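Local coordinates for Endoglucanase(Endo-1,4-beta-glucanase)protein (Pseudomonas stutzeri, PDB 6R2J) that probably hydrolyses internal beta-1,4-glucosidic bonds of cellulose as a family 5 endoglucanase, and holds cellobiose in its binding cleft in this crystal, at residues M142-S147 against E177-A182; P58-R63 against M98-R103; G251-P256 against V278-W283; V16-A21 against F37-K42. All coordinates share one frame; numbering follows the deposited sequence. Where two conformers were deposited one is given.

Contact 1 of 4, residues M142-S147 against E177-A182. With BGC (beta-D-glucopyranose), chain E; BGC (beta-D-glucopyranose), chain B.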
# COMPACT_ATOMS: atom_id res chain seq x y z
N MET A 142 0.78 8.74 -0.76
CA MET A 142 2.10 8.80 -0.14
C MET A 142 2.29 7.63 0.81
O MET A 142 1.47 7.42 1.69
CB MET A 142 2.26 10.10 0.67
CG MET A 142 3.64 10.33 1.28
SD MET A 142 4.93 10.29 0.02
CE MET A 142 4.34 11.51 -1.15
N ASN A 143 3.42 6.95 0.68
CA ASN A 143 3.85 5.92 1.61
C ASN A 143 4.59 6.50 2.82
O ASN A 143 5.55 7.29 2.69
CB ASN A 143 4.74 4.90 0.86
CG ASN A 143 5.29 3.79 1.77
OD1 ASN A 143 4.55 2.89 2.12
ND2 ASN A 143 6.58 3.85 2.12
N GLU A 144 4.14 6.10 4.00
CA GLU A 144 4.86 6.29 5.26
C GLU A 144 5.46 7.69 5.48
O GLU A 144 6.67 7.83 5.68
CB GLU A 144 5.89 5.20 5.47
CG GLU A 144 5.23 3.81 5.64
CD GLU A 144 6.20 2.67 5.98
OE1 GLU A 144 7.43 2.88 6.07
OE2 GLU A 144 5.69 1.52 6.12
N PRO A 145 4.62 8.72 5.52
CA PRO A 145 5.11 10.03 6.00
C PRO A 145 5.76 9.89 7.36
O PRO A 145 5.26 9.20 8.24
CB PRO A 145 3.85 10.89 6.08
CG PRO A 145 2.72 10.05 5.65
CD PRO A 145 3.19 8.71 5.17
N HIS A 146 6.88 10.58 7.54
CA HIS A 146 7.49 10.60 8.85
C HIS A 146 8.31 11.85 8.99
O HIS A 146 8.85 12.36 8.01
CB HIS A 146 8.39 9.39 9.07
CG HIS A 146 9.60 9.36 8.17
ND1 HIS A 146 10.86 9.73 8.59
CD2 HIS A 146 9.74 8.98 6.88
CE1 HIS A 146 11.72 9.56 7.60
NE2 HIS A 146 11.06 9.11 6.55
N SER A 147 8.38 12.35 10.23
CA SER A 147 9.17 13.53 10.56
C SER A 147 8.92 14.64 9.56
O SER A 147 9.86 15.21 8.99
CB SER A 147 10.66 13.21 10.67
OG SER A 147 10.91 12.14 11.59
N GLU A 177 1.07 10.00 9.79
CA GLU A 177 2.40 10.25 10.30
C GLU A 177 2.91 9.05 11.12
O GLU A 177 2.25 7.99 11.25
CB GLU A 177 2.35 11.62 11.01
CG GLU A 177 3.53 12.17 11.74
CD GLU A 177 4.79 12.38 10.92
OE1 GLU A 177 5.67 11.57 11.17
OE2 GLU A 177 4.94 13.35 10.12
N ARG A 178 4.14 9.20 11.61
CA ARG A 178 4.85 8.13 12.29
C ARG A 178 4.92 6.85 11.46
O ARG A 178 4.66 5.75 11.95
CB ARG A 178 4.25 7.82 13.67
CG ARG A 178 5.30 7.28 14.64
CD ARG A 178 4.73 6.18 15.52
NE ARG A 178 5.81 5.35 16.06
CZ ARG A 178 6.56 4.51 15.34
NH1 ARG A 178 6.33 4.38 14.01
NH2 ARG A 178 7.54 3.82 15.94
N TRP A 179 5.26 7.01 10.19
CA TRP A 179 5.42 5.90 9.25
C TRP A 179 4.11 5.17 9.00
O TRP A 179 4.10 3.97 8.68
CB TRP A 179 6.53 4.92 9.64
CG TRP A 179 7.87 5.57 9.95
CD1 TRP A 179 8.22 6.18 11.13
CD2 TRP A 179 9.05 5.63 9.11
NE1 TRP A 179 9.53 6.63 11.06
CE2 TRP A 179 10.06 6.29 9.84
CE3 TRP A 179 9.34 5.21 7.81
CZ2 TRP A 179 11.35 6.52 9.32
CZ3 TRP A 179 10.62 5.44 7.30
CH2 TRP A 179 11.59 6.08 8.05
N SER A 180 2.98 5.87 9.18
CA SER A 180 1.64 5.28 9.09
C SER A 180 1.52 4.00 9.93
O SER A 180 0.85 3.05 9.55
CB SER A 180 1.21 5.03 7.66
OG SER A 180 -0.21 5.05 7.59
N SER A 181 2.12 4.03 11.11
CA SER A 181 1.95 2.97 12.10
C SER A 181 0.50 2.83 12.55
O SER A 181 -0.14 3.79 12.98
CB SER A 181 2.82 3.30 13.31
OG SER A 181 2.53 2.45 14.39
N ALA A 182 0.01 1.59 12.50
CA ALA A 182 -1.34 1.30 12.96
C ALA A 182 -1.44 1.40 14.48
O ALA A 182 -2.42 1.96 15.02
CB ALA A 182 -1.73 -0.09 12.49
C2 BGC E . 6.56 2.19 12.03
C3 BGC E . 5.22 2.08 11.39
C4 BGC E . 5.51 1.51 10.04
C5 BGC E . 6.66 0.56 9.92
C6 BGC E . 6.62 0.15 8.48
C1 BGC E . 7.80 1.30 11.75
O2 BGC E . 6.28 2.46 13.46
O3 BGC E . 4.56 3.35 11.26
O4 BGC E . 4.21 1.07 9.74
O5 BGC E . 7.91 1.33 10.27
O6 BGC E . 7.93 -0.38 8.15
C2 BGC B . 11.81 2.48 10.81
C3 BGC B . 10.31 2.52 10.75
C4 BGC B . 9.94 2.07 12.14
C5 BGC B . 10.52 2.99 13.27
C6 BGC B . 10.27 2.48 14.71
C1 BGC B . 12.33 3.61 11.72
O1 BGC B . 13.70 3.82 11.72
O2 BGC B . 12.44 2.69 9.55
O3 BGC B . 9.67 1.57 9.88
O4 BGC B . 8.59 1.99 12.58
O5 BGC B . 11.93 3.42 13.18
O6 BGC B . 8.95 1.96 14.75
O HOH W 1 11.09 9.42 11.51
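The imidazole of His146 lies flat against the six-membered ring of Trp179, a face-to-face stack with the centroids 3.6 Å apart and the planes only 9° from parallel. His146 CG sits between the backbone N and the carbonyl carbon (chi1 66°), which swings the ring over the benzo part and leaves CB above the pyrrole part, 3.6 Å from the centroid of the Trp179 five-membered ring, as a CH-pi contact. The opposite face of the indole carries the glucose of chain B, whose C3 is 3.7 Å from Trp179 CD2. Glu144 comes at the indole edge instead, OE1 lying 3.5 Å from Trp179 CE3 and the carboxylate turned 81° to the ring; its OE2 is hydrogen-bonded to His206 ND1. Arg178 NH2 gives an almost straight hydrogen bond of 2.6 Å to O6 of the chain B glucose.

Behind this first shell the backbones are tied by Trp179 N to Pro145 O, 2.9 Å. Glu177 OE1 takes the N-H of Arg178 at 2.9 Å and, weakly, that of Ser147, and so joins the 177-180 turn to the 142-147 loop. One water is hydrogen-bonded to His146 ND1 and reaches Trp179 NE1 weakly.

Asn143, Glu144 and Pro145 form the Asn-Glu-Pro signature of family 5, in the loop after strand 136-140. The chemistry is that of a sugar platform: histidine backs the indole, its far face meets C3 of the chain B glucose, and Arg178 NH2 adds one polar hold, alongside the backbone oxygens of Asp212 and Ser214.

Contact 2 of 4, residues P58-R63 against M98-R103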
# COMPACT_ATOMS: atom_id res chain seq x y z
N PRO A 58 4.14 -0.03 -5.36
CA PRO A 58 4.97 1.16 -5.12
C PRO A 58 5.75 1.62 -6.36
O PRO A 58 6.27 0.82 -7.15
CB PRO A 58 5.93 0.72 -3.99
CG PRO A 58 5.28 -0.51 -3.37
CD PRO A 58 4.52 -1.18 -4.49
N PHE A 59 5.83 2.95 -6.50
CA PHE A 59 6.69 3.64 -7.45
C PHE A 59 7.17 4.88 -6.70
O PHE A 59 6.68 5.22 -5.61
CB PHE A 59 5.90 3.91 -8.73
CG PHE A 59 4.88 4.99 -8.56
CD1 PHE A 59 3.65 4.70 -8.00
CD2 PHE A 59 5.19 6.31 -8.89
CE1 PHE A 59 2.72 5.71 -7.81
CE2 PHE A 59 4.29 7.32 -8.69
CZ PHE A 59 3.04 7.03 -8.18
N ILE A 60 8.17 5.57 -7.28
CA ILE A 60 8.63 6.81 -6.67
C ILE A 60 8.41 8.00 -7.59
O ILE A 60 8.50 7.92 -8.82
CB ILE A 60 10.07 6.75 -6.10
CG1 ILE A 60 11.09 6.46 -7.20
CG2 ILE A 60 10.13 5.69 -4.94
CD1 ILE A 60 12.53 6.53 -6.70
N TRP A 61 8.12 9.13 -6.96
CA TRP A 61 7.90 10.38 -7.69
C TRP A 61 9.12 10.74 -8.56
O TRP A 61 8.97 11.15 -9.72
CB TRP A 61 7.50 11.45 -6.66
CG TRP A 61 7.21 12.80 -7.17
CD1 TRP A 61 7.22 13.25 -8.47
CD2 TRP A 61 6.88 13.93 -6.35
NE1 TRP A 61 6.94 14.59 -8.50
CE2 TRP A 61 6.71 15.03 -7.22
CE3 TRP A 61 6.72 14.12 -4.97
CZ2 TRP A 61 6.38 16.29 -6.76
CZ3 TRP A 61 6.42 15.38 -4.51
CH2 TRP A 61 6.26 16.46 -5.40
N GLU A 62 10.33 10.51 -8.03
CA GLU A 62 11.55 10.91 -8.72
C GLU A 62 11.72 10.20 -10.06
O GLU A 62 12.44 10.71 -10.93
CB GLU A 62 12.74 10.62 -7.81
CG GLU A 62 12.83 11.54 -6.58
CD GLU A 62 12.07 11.02 -5.35
OE1 GLU A 62 11.31 10.04 -5.48
OE2 GLU A 62 12.21 11.61 -4.25
N ARG A 63 11.09 9.06 -10.26
CA ARG A 63 11.20 8.36 -11.53
C ARG A 63 10.09 8.74 -12.50
O ARG A 63 10.26 8.52 -13.70
CB ARG A 63 11.31 6.84 -11.29
CG ARG A 63 12.64 6.43 -10.68
CD ARG A 63 12.72 4.98 -10.22
NE ARG A 63 14.06 4.71 -9.68
CZ ARG A 63 14.36 3.92 -8.64
NH1 ARG A 63 13.42 3.25 -8.01
NH2 ARG A 63 15.63 3.77 -8.26
N MET A 98 2.67 6.05 -4.33
CA MET A 98 3.82 6.94 -4.43
C MET A 98 4.66 6.75 -3.16
O MET A 98 4.33 7.28 -2.09
CB MET A 98 3.40 8.39 -4.62
CG MET A 98 4.58 9.35 -4.61
SD MET A 98 4.19 11.07 -5.04
CE MET A 98 3.67 10.98 -6.75
N HIS A 99 5.73 5.99 -3.28
CA HIS A 99 6.43 5.40 -2.14
C HIS A 99 7.52 6.35 -1.63
O HIS A 99 8.72 6.01 -1.57
CB HIS A 99 7.02 4.08 -2.61
CG HIS A 99 7.21 3.05 -1.55
ND1 HIS A 99 6.15 2.45 -0.91
CD2 HIS A 99 8.33 2.49 -1.04
CE1 HIS A 99 6.61 1.56 -0.04
NE2 HIS A 99 7.93 1.56 -0.11
N ASN A 100 7.08 7.54 -1.19
CA ASN A 100 8.01 8.65 -1.04
C ASN A 100 8.25 9.23 0.35
O ASN A 100 9.03 10.17 0.48
CB ASN A 100 7.63 9.79 -2.01
CG ASN A 100 8.35 9.69 -3.34
OD1 ASN A 100 8.01 8.89 -4.16
ND2 ASN A 100 9.37 10.51 -3.53
N TYR A 101 7.61 8.72 1.40
CA TYR A 101 8.02 9.05 2.77
C TYR A 101 7.90 10.54 3.11
O TYR A 101 8.66 11.05 3.94
CB TYR A 101 9.45 8.58 3.04
CG TYR A 101 9.65 7.10 2.82
CD1 TYR A 101 9.26 6.19 3.78
CD2 TYR A 101 10.20 6.63 1.66
CE1 TYR A 101 9.42 4.84 3.56
CE2 TYR A 101 10.34 5.28 1.44
CZ TYR A 101 9.95 4.38 2.39
OH TYR A 101 10.13 3.03 2.14
N GLY A 102 6.95 11.25 2.49
CA GLY A 102 6.80 12.67 2.69
C GLY A 102 7.83 13.56 2.02
O GLY A 102 7.92 14.75 2.36
N ARG A 103 8.61 13.02 1.06
CA ARG A 103 9.77 13.74 0.55
C ARG A 103 9.94 13.58 -0.96
O ARG A 103 9.49 12.59 -1.55
CB ARG A 103 11.07 13.27 1.23
CG ARG A 103 11.13 13.56 2.74
CD ARG A 103 12.15 12.66 3.46
NE ARG A 103 12.48 13.17 4.78
CZ ARG A 103 11.67 13.08 5.84
NH1 ARG A 103 10.48 12.49 5.74
NH2 ARG A 103 12.05 13.61 7.00
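Phe59 and Met98 pair as a parallel beta bridge between neighbouring strands of the (beta/alpha)8 barrel, where both segments leave the sheet. His99, the centre of an inverse gamma turn, donates its N-H to Phe59 O at 2.6 Å, nearly along the C=O axis.

Polar side-chain bonds converge on Asn100. Its OD1 accepts the N-H of Trp61 in a nearly straight bond of 2.8 Å (172°). Tip to tip with Asn100, Glu62 offers OE1 on its syn side to ND2, also at 2.8 Å, with amide and carboxylate planes 13° apart. Glu62 OE2 goes on to His105 N, which further restrains the carboxylate.

The apolar contacts flank these bonds. Pro58 CB rests over one face of the His99 ring, 3.8 Å from its centroid, and Asp97 OD2 holds His99 ND1. Met98 CA covers one face of the Phe59 ring. With CG anti to the backbone N (chi1 175°), Met98 runs out beside Trp61, its SD 3.7 Å from Trp61 CB and oblique to the indole, a Met-aromatic contact.

The second ND2 bond of Asn100 goes to Arg103 O, 2.9 Å away, across the type I' turn from Asn100 to Arg103.

Contact 3 of 4, residues G251-P256 against V278-W283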
# COMPACT_ATOMS: atom_id res chain seq x y z
N GLY A 251 -2.07 -1.56 4.58
CA GLY A 251 -1.33 -1.60 3.32
C GLY A 251 -0.02 -2.35 3.35
O GLY A 251 0.54 -2.63 2.28
N GLU A 252 0.51 -2.60 4.52
CA GLU A 252 1.69 -3.45 4.61
C GLU A 252 1.72 -4.18 5.94
O GLU A 252 1.34 -3.65 6.97
CB GLU A 252 2.99 -2.68 4.61
CG GLU A 252 3.30 -1.98 3.32
CD GLU A 252 4.62 -1.27 3.39
OE1 GLU A 252 5.43 -1.59 4.31
OE2 GLU A 252 4.82 -0.36 2.54
N TYR A 253 2.26 -5.40 5.89
CA TYR A 253 2.45 -6.32 6.99
C TYR A 253 3.20 -7.47 6.33
O TYR A 253 2.98 -7.73 5.14
CB TYR A 253 1.12 -6.78 7.59
CG TYR A 253 0.45 -7.87 6.82
CD1 TYR A 253 -0.38 -7.57 5.74
CD2 TYR A 253 0.63 -9.20 7.17
CE1 TYR A 253 -0.99 -8.53 5.05
CE2 TYR A 253 0.02 -10.19 6.46
CZ TYR A 253 -0.78 -9.86 5.40
OH TYR A 253 -1.39 -10.89 4.70
N GLY A 254 4.10 -8.15 7.04
CA GLY A 254 4.84 -9.26 6.47
C GLY A 254 5.60 -9.96 7.57
O GLY A 254 5.77 -9.42 8.66
N ILE A 255 6.05 -11.18 7.26
CA ILE A 255 6.74 -11.97 8.27
C ILE A 255 7.90 -12.70 7.61
O ILE A 255 7.86 -13.08 6.44
CB ILE A 255 5.82 -13.01 8.98
CG1 ILE A 255 5.25 -14.03 7.99
CG2 ILE A 255 4.69 -12.37 9.73
CD1 ILE A 255 4.38 -15.11 8.63
N PRO A 256 8.97 -12.91 8.39
CA PRO A 256 10.03 -13.82 7.91
C PRO A 256 9.57 -15.26 7.93
O PRO A 256 8.76 -15.67 8.75
CB PRO A 256 11.17 -13.60 8.92
CG PRO A 256 10.81 -12.28 9.68
CD PRO A 256 9.31 -12.30 9.70
N VAL A 278 -11.69 -5.58 6.65
CA VAL A 278 -10.63 -4.59 6.41
C VAL A 278 -9.59 -5.25 5.49
O VAL A 278 -9.09 -6.33 5.83
CB VAL A 278 -9.99 -4.10 7.71
CG1 VAL A 278 -8.68 -3.43 7.42
CG2 VAL A 278 -10.96 -3.17 8.45
N PRO A 279 -9.33 -4.68 4.32
CA PRO A 279 -8.35 -5.28 3.41
C PRO A 279 -6.92 -5.00 3.87
O PRO A 279 -6.66 -4.19 4.76
CB PRO A 279 -8.68 -4.64 2.06
CG PRO A 279 -9.29 -3.28 2.41
CD PRO A 279 -9.99 -3.49 3.75
N SER A 280 -5.99 -5.71 3.23
CA SER A 280 -4.59 -5.68 3.61
C SER A 280 -3.76 -5.99 2.39
O SER A 280 -4.26 -6.54 1.41
CB SER A 280 -4.29 -6.75 4.66
OG SER A 280 -4.30 -8.06 4.09
N ALA A 281 -2.47 -5.67 2.46
CA ALA A 281 -1.52 -6.05 1.42
C ALA A 281 -0.25 -6.55 2.09
O ALA A 281 0.35 -5.85 2.90
CB ALA A 281 -1.25 -4.89 0.45
N TYR A 282 0.10 -7.79 1.77
CA TYR A 282 1.31 -8.41 2.27
C TYR A 282 2.53 -7.76 1.64
O TYR A 282 2.54 -7.47 0.45
CB TYR A 282 1.31 -9.90 1.89
CG TYR A 282 2.47 -10.62 2.51
CD1 TYR A 282 2.36 -11.12 3.77
CD2 TYR A 282 3.69 -10.73 1.87
CE1 TYR A 282 3.39 -11.74 4.37
CE2 TYR A 282 4.73 -11.32 2.47
CZ TYR A 282 4.58 -11.82 3.73
OH TYR A 282 5.61 -12.40 4.40
N TRP A 283 3.60 -7.60 2.44
CA TRP A 283 4.89 -7.11 1.96
C TRP A 283 5.93 -8.24 1.99
O TRP A 283 6.39 -8.61 3.08
CB TRP A 283 5.37 -5.99 2.88
CG TRP A 283 6.65 -5.37 2.33
CD1 TRP A 283 7.96 -5.76 2.58
CD2 TRP A 283 6.73 -4.28 1.41
NE1 TRP A 283 8.82 -4.97 1.85
CE2 TRP A 283 8.09 -4.06 1.13
CE3 TRP A 283 5.77 -3.48 0.78
CZ2 TRP A 283 8.51 -3.06 0.25
CZ3 TRP A 283 6.18 -2.49 -0.03
CH2 TRP A 283 7.53 -2.29 -0.32
O HOH W 2 -2.73 -9.67 2.49
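Tyr282 turns the edge of its ring to the face of Tyr253 in a T-shaped pair, centroids 5.3 Å apart and planes at 87°; Tyr282 CD1 comes within 3.7 Å of Tyr253 CE2. The backbone O of Tyr253 lies over one face of the Tyr282 ring and accepts the N-H of Trp283 at 2.8 Å. With CG anti to its backbone N (chi1 -174°), Tyr282 lies along the other segment past Gly254, and its OH takes the N-H of Ile255 in a straight bond of 3.1 Å (178°); the same hydroxyl is hydrogen-bonded to Leu294 O. A leucine in place of Tyr282 would probably leave the Ile255 N-H without its acceptor and the Tyr253 face without its edge-on partner.

Glu252 and Trp283 run side by side, with Glu252 CD 3.6 Å from Trp283 CE3 and Glu252 OE1 over one face of the indole toward the rim. The acid's oxygens are held by Arg56 and Tyr208. A water joins Tyr253 OH to Ser280 OG.

Strands 248-252 and 280-285 are the two outermost of the eight-stranded sheet, and their approach here brings its edges together into a barrel. Helix 260-276 links them and packs Met266 against Tyr253 and Ile255, while strand 14-18 adjoins 280-285.

Contact 4 of 4, residues V16-A21 against F37-K42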
# COMPACT_ATOMS: atom_id res chain seq x y z
N VAL A 16 -1.39 -8.25 -2.12
CA VAL A 16 0.06 -8.31 -2.04
C VAL A 16 0.64 -7.02 -2.57
O VAL A 16 0.17 -6.47 -3.56
CB VAL A 16 0.63 -9.49 -2.86
CG1 VAL A 16 0.27 -10.86 -2.22
CG2 VAL A 16 0.15 -9.43 -4.30
N ASN A 17 1.72 -6.57 -1.94
CA ASN A 17 2.55 -5.57 -2.57
C ASN A 17 3.46 -6.25 -3.60
O ASN A 17 4.05 -7.30 -3.31
CB ASN A 17 3.41 -4.89 -1.52
CG ASN A 17 2.63 -3.97 -0.62
OD1 ASN A 17 2.43 -2.80 -0.96
ND2 ASN A 17 2.23 -4.47 0.55
N ILE A 18 3.61 -5.61 -4.77
CA ILE A 18 4.40 -6.15 -5.88
C ILE A 18 5.55 -5.22 -6.24
O ILE A 18 5.33 -4.03 -6.53
CB ILE A 18 3.50 -6.44 -7.09
CG1 ILE A 18 2.47 -7.52 -6.72
CG2 ILE A 18 4.35 -6.90 -8.28
CD1 ILE A 18 3.03 -8.98 -6.54
N SER A 19 6.78 -5.77 -6.24
CA SER A 19 8.02 -5.08 -6.55
C SER A 19 8.07 -4.77 -8.04
O SER A 19 7.31 -5.34 -8.84
CB SER A 19 9.21 -5.92 -6.07
OG SER A 19 9.09 -7.19 -6.60
N GLY A 20 9.05 -3.91 -8.45
CA GLY A 20 10.12 -3.37 -7.60
C GLY A 20 10.49 -1.99 -8.10
O GLY A 20 11.64 -1.65 -8.15
N ALA A 21 9.49 -1.19 -8.50
CA ALA A 21 9.69 0.13 -9.12
C ALA A 21 10.15 1.20 -8.14
O ALA A 21 10.58 2.28 -8.58
CB ALA A 21 8.38 0.57 -9.81
N PHE A 37 12.81 -2.55 -10.92
CA PHE A 37 12.26 -3.58 -11.78
C PHE A 37 10.74 -3.43 -11.77
O PHE A 37 10.14 -3.05 -10.77
CB PHE A 37 12.57 -5.01 -11.29
CG PHE A 37 13.95 -5.18 -10.78
CD1 PHE A 37 15.00 -5.15 -11.66
CD2 PHE A 37 14.21 -5.30 -9.43
CE1 PHE A 37 16.29 -5.26 -11.21
CE2 PHE A 37 15.49 -5.39 -8.98
CZ PHE A 37 16.53 -5.40 -9.87
N TYR A 38 10.16 -3.76 -12.86
CA TYR A 38 8.73 -3.87 -13.07
C TYR A 38 8.32 -5.34 -13.30
O TYR A 38 9.07 -6.13 -13.86
CB TYR A 38 8.33 -3.00 -14.26
CG TYR A 38 8.00 -1.58 -13.84
CD1 TYR A 38 8.99 -0.68 -13.52
CD2 TYR A 38 6.68 -1.16 -13.73
CE1 TYR A 38 8.68 0.61 -13.13
CE2 TYR A 38 6.36 0.13 -13.33
CZ TYR A 38 7.35 1.02 -13.03
OH TYR A 38 7.00 2.30 -12.63
N PRO A 39 7.15 -5.71 -12.80
CA PRO A 39 6.72 -7.10 -12.92
C PRO A 39 6.29 -7.42 -14.35
O PRO A 39 6.07 -6.53 -15.19
CB PRO A 39 5.56 -7.19 -11.93
CG PRO A 39 5.00 -5.76 -11.87
CD PRO A 39 6.20 -4.87 -12.04
N GLU A 40 6.18 -8.72 -14.60
CA GLU A 40 5.78 -9.29 -15.87
C GLU A 40 4.47 -10.04 -15.71
O GLU A 40 3.97 -10.22 -14.59
CB GLU A 40 6.85 -10.23 -16.40
CG GLU A 40 8.16 -9.53 -16.64
CD GLU A 40 8.10 -8.58 -17.84
OE1 GLU A 40 7.05 -8.52 -18.54
OE2 GLU A 40 9.14 -7.91 -18.09
N LYS A 41 3.94 -10.54 -16.83
CA LYS A 41 2.66 -11.25 -16.79
C LYS A 41 2.70 -12.44 -15.84
O LYS A 41 1.66 -12.80 -15.26
CB LYS A 41 2.28 -11.70 -18.19
CG LYS A 41 3.28 -12.63 -18.87
CD LYS A 41 2.65 -13.20 -20.16
CE LYS A 41 3.58 -14.16 -20.91
NZ LYS A 41 4.69 -13.40 -21.57
N LYS A 42 3.87 -13.06 -15.66
CA LYS A 42 3.94 -14.24 -14.80
C LYS A 42 3.54 -13.91 -13.37
O LYS A 42 2.87 -14.71 -12.70
CB LYS A 42 5.34 -14.84 -14.83
CG LYS A 42 6.38 -13.97 -14.12
CD LYS A 42 7.78 -14.55 -14.22
CE LYS A 42 8.39 -14.84 -12.85
NZ LYS A 42 9.76 -15.40 -12.99
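Gly20 and Phe37 face each other through their backbones just after a cis peptide bond between Ser19 and Gly20. Phe37 N donates to Gly20 O at 3.1 Å, but it approaches from above the carbonyl plane, 72° out of it, away from the lone pairs. A return bond from Gly20 N to Phe37 O is modelled as well, though the position of that oxygen is less certain.

Among the side chains, Ala21 and Tyr38 come closest: Ala21 CB lies 3.3 Å from Tyr38 CE1 and 3.4 Å from Tyr38 CZ, placed obliquely to the ring. The far end of the phenol is fixed by a hydrogen bond between Tyr38 OH and Gln76 OE1, and the ring also meets that of Phe57. An alanine in place of Tyr38 would probably open a gap beside the Ala21 methyl and leave Gln76 OE1 without its hydroxyl partner.

Pro39 packs on the strand end. Ile18 holds CG2 anti to its backbone N, which brings this methyl to 3.8 Å from Pro39 CG. The proline CD sits 3.4 Å from Ser19 O, a buried carbonyl oxygen with no polar partner in the model. Ser19 OG turns to the carbonyls of Gly285 and Pro287.

Both segments belong to the first beta-alpha-beta unit of the barrel. Strand 14-18 runs out into the Gly20 loop, and Glu40 is the N-cap residue of helix 41-49, which leads on to strand 54-59. Phe57 on that strand touches Ala21 and Pro39, while helix 74-89 packs on Tyr38 through Leu79, Leu80 and Thr83.

Overall arrangement
Contacts 2, 3 and 4 are buried and reach the same barrel sheet; contact 1 is partly buried at the sugar cleft. Contacts 2 and 4 lie on the neighbouring strands 54-59 and 14-18, and Arg63 NH1 reaches Ala21 O between them. Asn17 ties contact 4 to contact 3: Asn17 N bonds Tyr282 O and Asn17 ND2 bonds Gly251 O. Contact 1 touches contact 2 through Arg103 NH1 and His146 O, and contact 3 where Glu144 and Glu252 bring their carboxylates close. Chemistry follows place: a stacked platform for sugar in contact 1, a buried amide network in contact 2, a T-shaped tyrosine pair where the sheet's outer strands meet in contact 3, and mostly backbone and apolar packing in contact 4.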